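Local coordinates for transcriptional regulator (TetR/AcrR family) (Bacillus halodurans, PDB 5GP9), which regulates fatty acid degradation as a TetR-family transcriptional repressor that binds operator DNA and, as its effector, probably a long-chain fatty acid or its acyl-CoA, at the palmitic acid site. Residues are numbered along the deposited sequence; one frame, centred on the assembly and turned at random. Chains: chain A/B, Transcriptional regulator (TetR/AcrR family).

The palmitic acid site. Residues chain A 58, 61-62, 65, 90, 94, 100, 104-105, 109, 119-120, 123, 157, 161; chain B 162, 165. With PLM (palmitic acid), chain C.
Bent at chi2 (-53°), with CG beside its backbone N, A:Arg109 lays its guanidinium flat along the palmitic acid chain, while A:Asp161, CG anti to its backbone N (chi1 -159°), reaches in to meet it from helix 149-169. The pairing is end-on and straight: NH1 and NH2 of A:Arg109 take the syn lone pairs of OD1 and OD2, with NH2 to OD2 at 2.7 Å forming a salt bridge. The neighbouring edge, NE and NH1, grips the backbone O of A:Thr104 side-on, NE at 2.9 Å, so NH1 serves both partners. A:Gln105 adds a second-shell brace: its NE2 meets A:Asp161 OD1 from above the carboxylate plane, while its OE1 accepts from A:Thr104 OG1 at 2.7 Å on a lone pair. Held flat by these bonds, the guanidinium spends its polar edges on protein and offers a face to lipid, with PLM C6 3.4 Å above its plane. Opposite, A:Ile119 presses its CG2 branch against the chain. Further down the tunnel, the ring faces of A:His90 and A:Phe65 meet PLM CC and CE, respectively, and A:Met62 SD touches CF. The carboxyl end reaches the dimer partner, where B:Glu162 OE1 lies 2.6 Å from PLM O1; this close pair suggests a hydrogen bond with one acid protonated, although the lipid is poorly ordered. A water bridges PLM O1 (2.9 Å), A:Asp161 OD2 and B:Glu162 OE1, and A:Phe157 turns its ring edge toward both B:Glu162 and O1. The palmitic acid may have been carried over from expression; the site is probably the effector pocket of the TetR-type ligand-binding domain, capped by the second subunit, and its occupancy could be relayed through helix 50-74 to the helix-turn-helix domains.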
loop_
_atom_site.group_PDB
_atom_site.type_symbol
_atom_site.label_atom_id
_atom_site.label_comp_id
_atom_site.label_asym_id
_atom_site.label_seq_id
_atom_site.Cartn_x
_atom_site.Cartn_y
_atom_site.Cartn_z
ATOM N N PHE A 58 3.049 3.419 17.283
ATOM C CA PHE A 58 3.635 3.376 15.955
ATOM C C PHE A 58 4.926 4.114 15.926
ATOM O O PHE A 58 5.932 3.658 15.421
ATOM C CB PHE A 58 2.579 3.778 14.869
ATOM C CG PHE A 58 3.085 3.634 13.440
ATOM C CD1 PHE A 58 3.539 2.430 12.968
ATOM C CD2 PHE A 58 3.134 4.711 12.601
ATOM C CE1 PHE A 58 4.045 2.303 11.679
ATOM C CE2 PHE A 58 3.598 4.581 11.314
ATOM C CZ PHE A 58 4.068 3.395 10.871
ATOM N N LYS A 61 7.865 2.247 18.176
ATOM C CA LYS A 61 8.310 1.067 17.412
ATOM C C LYS A 61 9.048 1.318 16.127
ATOM O O LYS A 61 10.006 0.632 15.829
ATOM C CB LYS A 61 7.139 0.193 17.122
ATOM C CG LYS A 61 6.608 -0.452 18.367
ATOM C CD LYS A 61 5.498 -1.391 18.020
ATOM C CE LYS A 61 4.907 -2.152 19.181
ATOM N NZ LYS A 61 5.703 -3.023 20.007
ATOM N N MET A 62 8.563 2.265 15.329
ATOM C CA MET A 62 9.310 2.668 14.141
ATOM C C MET A 62 10.678 3.222 14.459
ATOM O O MET A 62 11.639 2.939 13.770
ATOM C CB MET A 62 8.468 3.685 13.334
ATOM C CG MET A 62 7.343 2.997 12.624
ATOM S SD MET A 62 7.872 1.822 11.301
ATOM C CE MET A 62 9.257 2.667 10.671
ATOM N N PHE A 65 12.907 0.222 15.232
ATOM C CA PHE A 65 13.074 -0.510 13.950
ATOM C C PHE A 65 14.107 0.144 13.083
ATOM O O PHE A 65 15.010 -0.527 12.654
ATOM C CB PHE A 65 11.728 -0.603 13.286
ATOM C CG PHE A 65 11.752 -1.158 11.877
ATOM C CD1 PHE A 65 12.242 -2.429 11.612
ATOM C CD2 PHE A 65 11.322 -0.376 10.830
ATOM C CE1 PHE A 65 12.250 -2.898 10.312
ATOM C CE2 PHE A 65 11.233 -0.865 9.561
ATOM C CZ PHE A 65 11.699 -2.136 9.283
ATOM N N HIS A 90 12.945 -5.787 7.857
ATOM C CA HIS A 90 11.545 -5.489 7.680
ATOM C C HIS A 90 10.666 -6.715 7.862
ATOM O O HIS A 90 9.667 -6.693 8.586
ATOM C CB HIS A 90 11.361 -4.788 6.288
ATOM C CG HIS A 90 9.988 -4.231 6.005
ATOM N ND1 HIS A 90 9.794 -2.995 5.430
ATOM C CD2 HIS A 90 8.747 -4.718 6.234
ATOM C CE1 HIS A 90 8.504 -2.793 5.247
ATOM N NE2 HIS A 90 7.842 -3.806 5.748
ATOM N N LEU A 94 8.108 -8.145 11.424
ATOM C CA LEU A 94 6.747 -8.454 11.366
ATOM C C LEU A 94 6.454 -9.999 11.511
ATOM O O LEU A 94 5.385 -10.441 12.043
ATOM C CB LEU A 94 6.183 -7.878 10.083
ATOM C CG LEU A 94 6.090 -6.343 10.204
ATOM C CD1 LEU A 94 5.825 -5.723 8.846
ATOM C CD2 LEU A 94 5.033 -5.914 11.262
ATOM N N LEU A 100 1.143 -7.376 15.550
ATOM C CA LEU A 100 1.658 -6.039 15.110
ATOM C C LEU A 100 1.530 -5.882 13.608
ATOM O O LEU A 100 1.091 -4.847 13.154
ATOM C CB LEU A 100 3.097 -5.865 15.471
ATOM C CG LEU A 100 3.794 -4.586 15.024
ATOM C CD1 LEU A 100 3.058 -3.405 15.618
ATOM C CD2 LEU A 100 5.229 -4.690 15.497
ATOM N N THR A 104 -0.257 -2.881 11.533
ATOM C CA THR A 104 0.481 -2.076 10.526
ATOM C C THR A 104 -0.072 -2.227 9.119
ATOM O O THR A 104 -0.125 -1.263 8.353
ATOM C CB THR A 104 1.988 -2.359 10.508
ATOM O OG1 THR A 104 2.262 -3.712 10.087
ATOM C CG2 THR A 104 2.604 -2.077 11.843
ATOM N N GLN A 105 -0.479 -3.447 8.756
ATOM C CA GLN A 105 -0.966 -3.681 7.370
ATOM C C GLN A 105 -2.430 -3.417 7.167
ATOM O O GLN A 105 -2.842 -3.031 6.038
ATOM C CB GLN A 105 -0.581 -5.063 6.878
ATOM C CG GLN A 105 0.860 -5.433 7.082
ATOM C CD GLN A 105 1.868 -4.375 6.629
ATOM O OE1 GLN A 105 2.598 -3.809 7.432
ATOM N NE2 GLN A 105 1.915 -4.104 5.342
ATOM N N ARG A 109 -4.469 1.482 8.412
ATOM C CA ARG A 109 -4.825 1.984 7.104
ATOM C C ARG A 109 -6.245 2.611 7.278
ATOM O O ARG A 109 -7.258 1.951 7.144
ATOM C CB ARG A 109 -4.812 0.848 6.028
ATOM C CG ARG A 109 -3.456 0.078 5.887
ATOM C CD ARG A 109 -2.190 0.906 5.660
ATOM N NE ARG A 109 -0.968 0.156 5.977
ATOM C CZ ARG A 109 0.040 -0.139 5.146
ATOM N NH1 ARG A 109 1.010 -0.852 5.617
ATOM N NH2 ARG A 109 0.146 0.307 3.883
ATOM N N ILE A 119 0.440 9.263 10.706
ATOM C CA ILE A 119 1.110 7.964 10.333
ATOM C C ILE A 119 2.224 8.138 9.286
ATOM O O ILE A 119 3.357 7.634 9.380
ATOM C CB ILE A 119 0.001 6.997 9.844
ATOM C CG1 ILE A 119 -0.886 6.614 11.022
ATOM C CG2 ILE A 119 0.614 5.778 9.143
ATOM C CD1 ILE A 119 -2.204 5.990 10.542
ATOM N N ASN A 120 1.963 8.931 8.241
ATOM C CA ASN A 120 2.963 9.239 7.273
ATOM C C ASN A 120 4.160 9.997 7.804
ATOM O O ASN A 120 5.300 9.770 7.388
ATOM C CB ASN A 120 2.351 9.995 6.057
ATOM C CG ASN A 120 1.322 9.143 5.273
ATOM O OD1 ASN A 120 1.470 7.936 5.100
ATOM N ND2 ASN A 120 0.299 9.790 4.780
ATOM N N LEU A 123 6.340 7.303 9.335
ATOM C CA LEU A 123 6.932 6.529 8.265
ATOM C C LEU A 123 8.113 7.200 7.620
ATOM O O LEU A 123 9.059 6.525 7.196
ATOM C CB LEU A 123 5.834 6.202 7.242
ATOM C CG LEU A 123 6.160 5.277 6.078
ATOM C CD1 LEU A 123 6.598 3.913 6.637
ATOM C CD2 LEU A 123 4.971 5.224 5.087
ATOM N N PHE A 157 9.790 0.456 -0.850
ATOM C CA PHE A 157 8.814 0.459 0.183
ATOM C C PHE A 157 7.552 -0.111 -0.315
ATOM O O PHE A 157 6.906 -0.938 0.399
ATOM C CB PHE A 157 8.560 1.844 0.764
ATOM C CG PHE A 157 7.528 1.797 1.824
ATOM C CD1 PHE A 157 7.838 1.258 3.096
ATOM C CD2 PHE A 157 6.198 2.113 1.532
ATOM C CE1 PHE A 157 6.809 1.074 4.025
ATOM C CE2 PHE A 157 5.203 1.965 2.453
ATOM C CZ PHE A 157 5.501 1.436 3.690
ATOM N N ASP A 161 5.997 -3.526 1.358
ATOM C CA ASP A 161 4.724 -3.381 2.010
ATOM C C ASP A 161 3.669 -4.239 1.412
ATOM O O ASP A 161 2.809 -4.816 2.130
ATOM C CB ASP A 161 4.292 -1.878 1.980
ATOM C CG ASP A 161 3.272 -1.533 3.047
ATOM O OD1 ASP A 161 3.338 -1.888 4.237
ATOM O OD2 ASP A 161 2.246 -0.949 2.632
ATOM N N GLU B 162 1.970 2.825 -4.967
ATOM C CA GLU B 162 2.681 3.674 -4.078
ATOM C C GLU B 162 3.038 5.032 -4.722
ATOM O O GLU B 162 2.899 6.090 -4.079
ATOM C CB GLU B 162 3.971 3.017 -3.555
ATOM C CG GLU B 162 4.729 3.815 -2.524
ATOM C CD GLU B 162 4.046 3.983 -1.177
ATOM O OE1 GLU B 162 3.093 3.268 -0.891
ATOM O OE2 GLU B 162 4.558 4.805 -0.420
ATOM N N THR B 165 -0.277 6.986 -4.753
ATOM C CA THR B 165 -0.614 7.488 -3.408
ATOM C C THR B 165 0.216 8.678 -3.012
ATOM O O THR B 165 -0.329 9.664 -2.365
ATOM C CB THR B 165 -0.566 6.366 -2.309
ATOM O OG1 THR B 165 -1.559 5.436 -2.613
ATOM C CG2 THR B 165 -0.808 6.888 -0.974
HETATM C C1 PLM C . 1.396 4.087 1.966
HETATM O O1 PLM C . 2.137 3.160 1.577
HETATM O O2 PLM C . 0.679 4.664 1.149
HETATM C C2 PLM C . 1.349 4.535 3.429
HETATM C C3 PLM C . 0.835 3.408 4.353
HETATM C C4 PLM C . 0.506 3.797 5.816
HETATM C C5 PLM C . 1.374 3.298 7.010
HETATM C C6 PLM C . 2.325 2.139 6.720
HETATM C C7 PLM C . 2.888 1.417 7.932
HETATM C C8 PLM C . 3.653 0.229 7.448
HETATM C C9 PLM C . 5.135 0.297 7.626
HETATM C CA PLM C . 5.589 -0.944 8.275
HETATM C CB PLM C . 7.103 -0.914 8.221
HETATM C CC PLM C . 7.620 -2.148 8.936
HETATM C CD PLM C . 6.985 -2.190 10.330
HETATM C CE PLM C . 7.890 -2.417 11.513
HETATM C CF PLM C . 7.228 -1.703 12.690
HETATM C CG PLM C . 7.991 -2.055 13.919
HETATM O O HOH W 1 2.268 0.476 0.402
#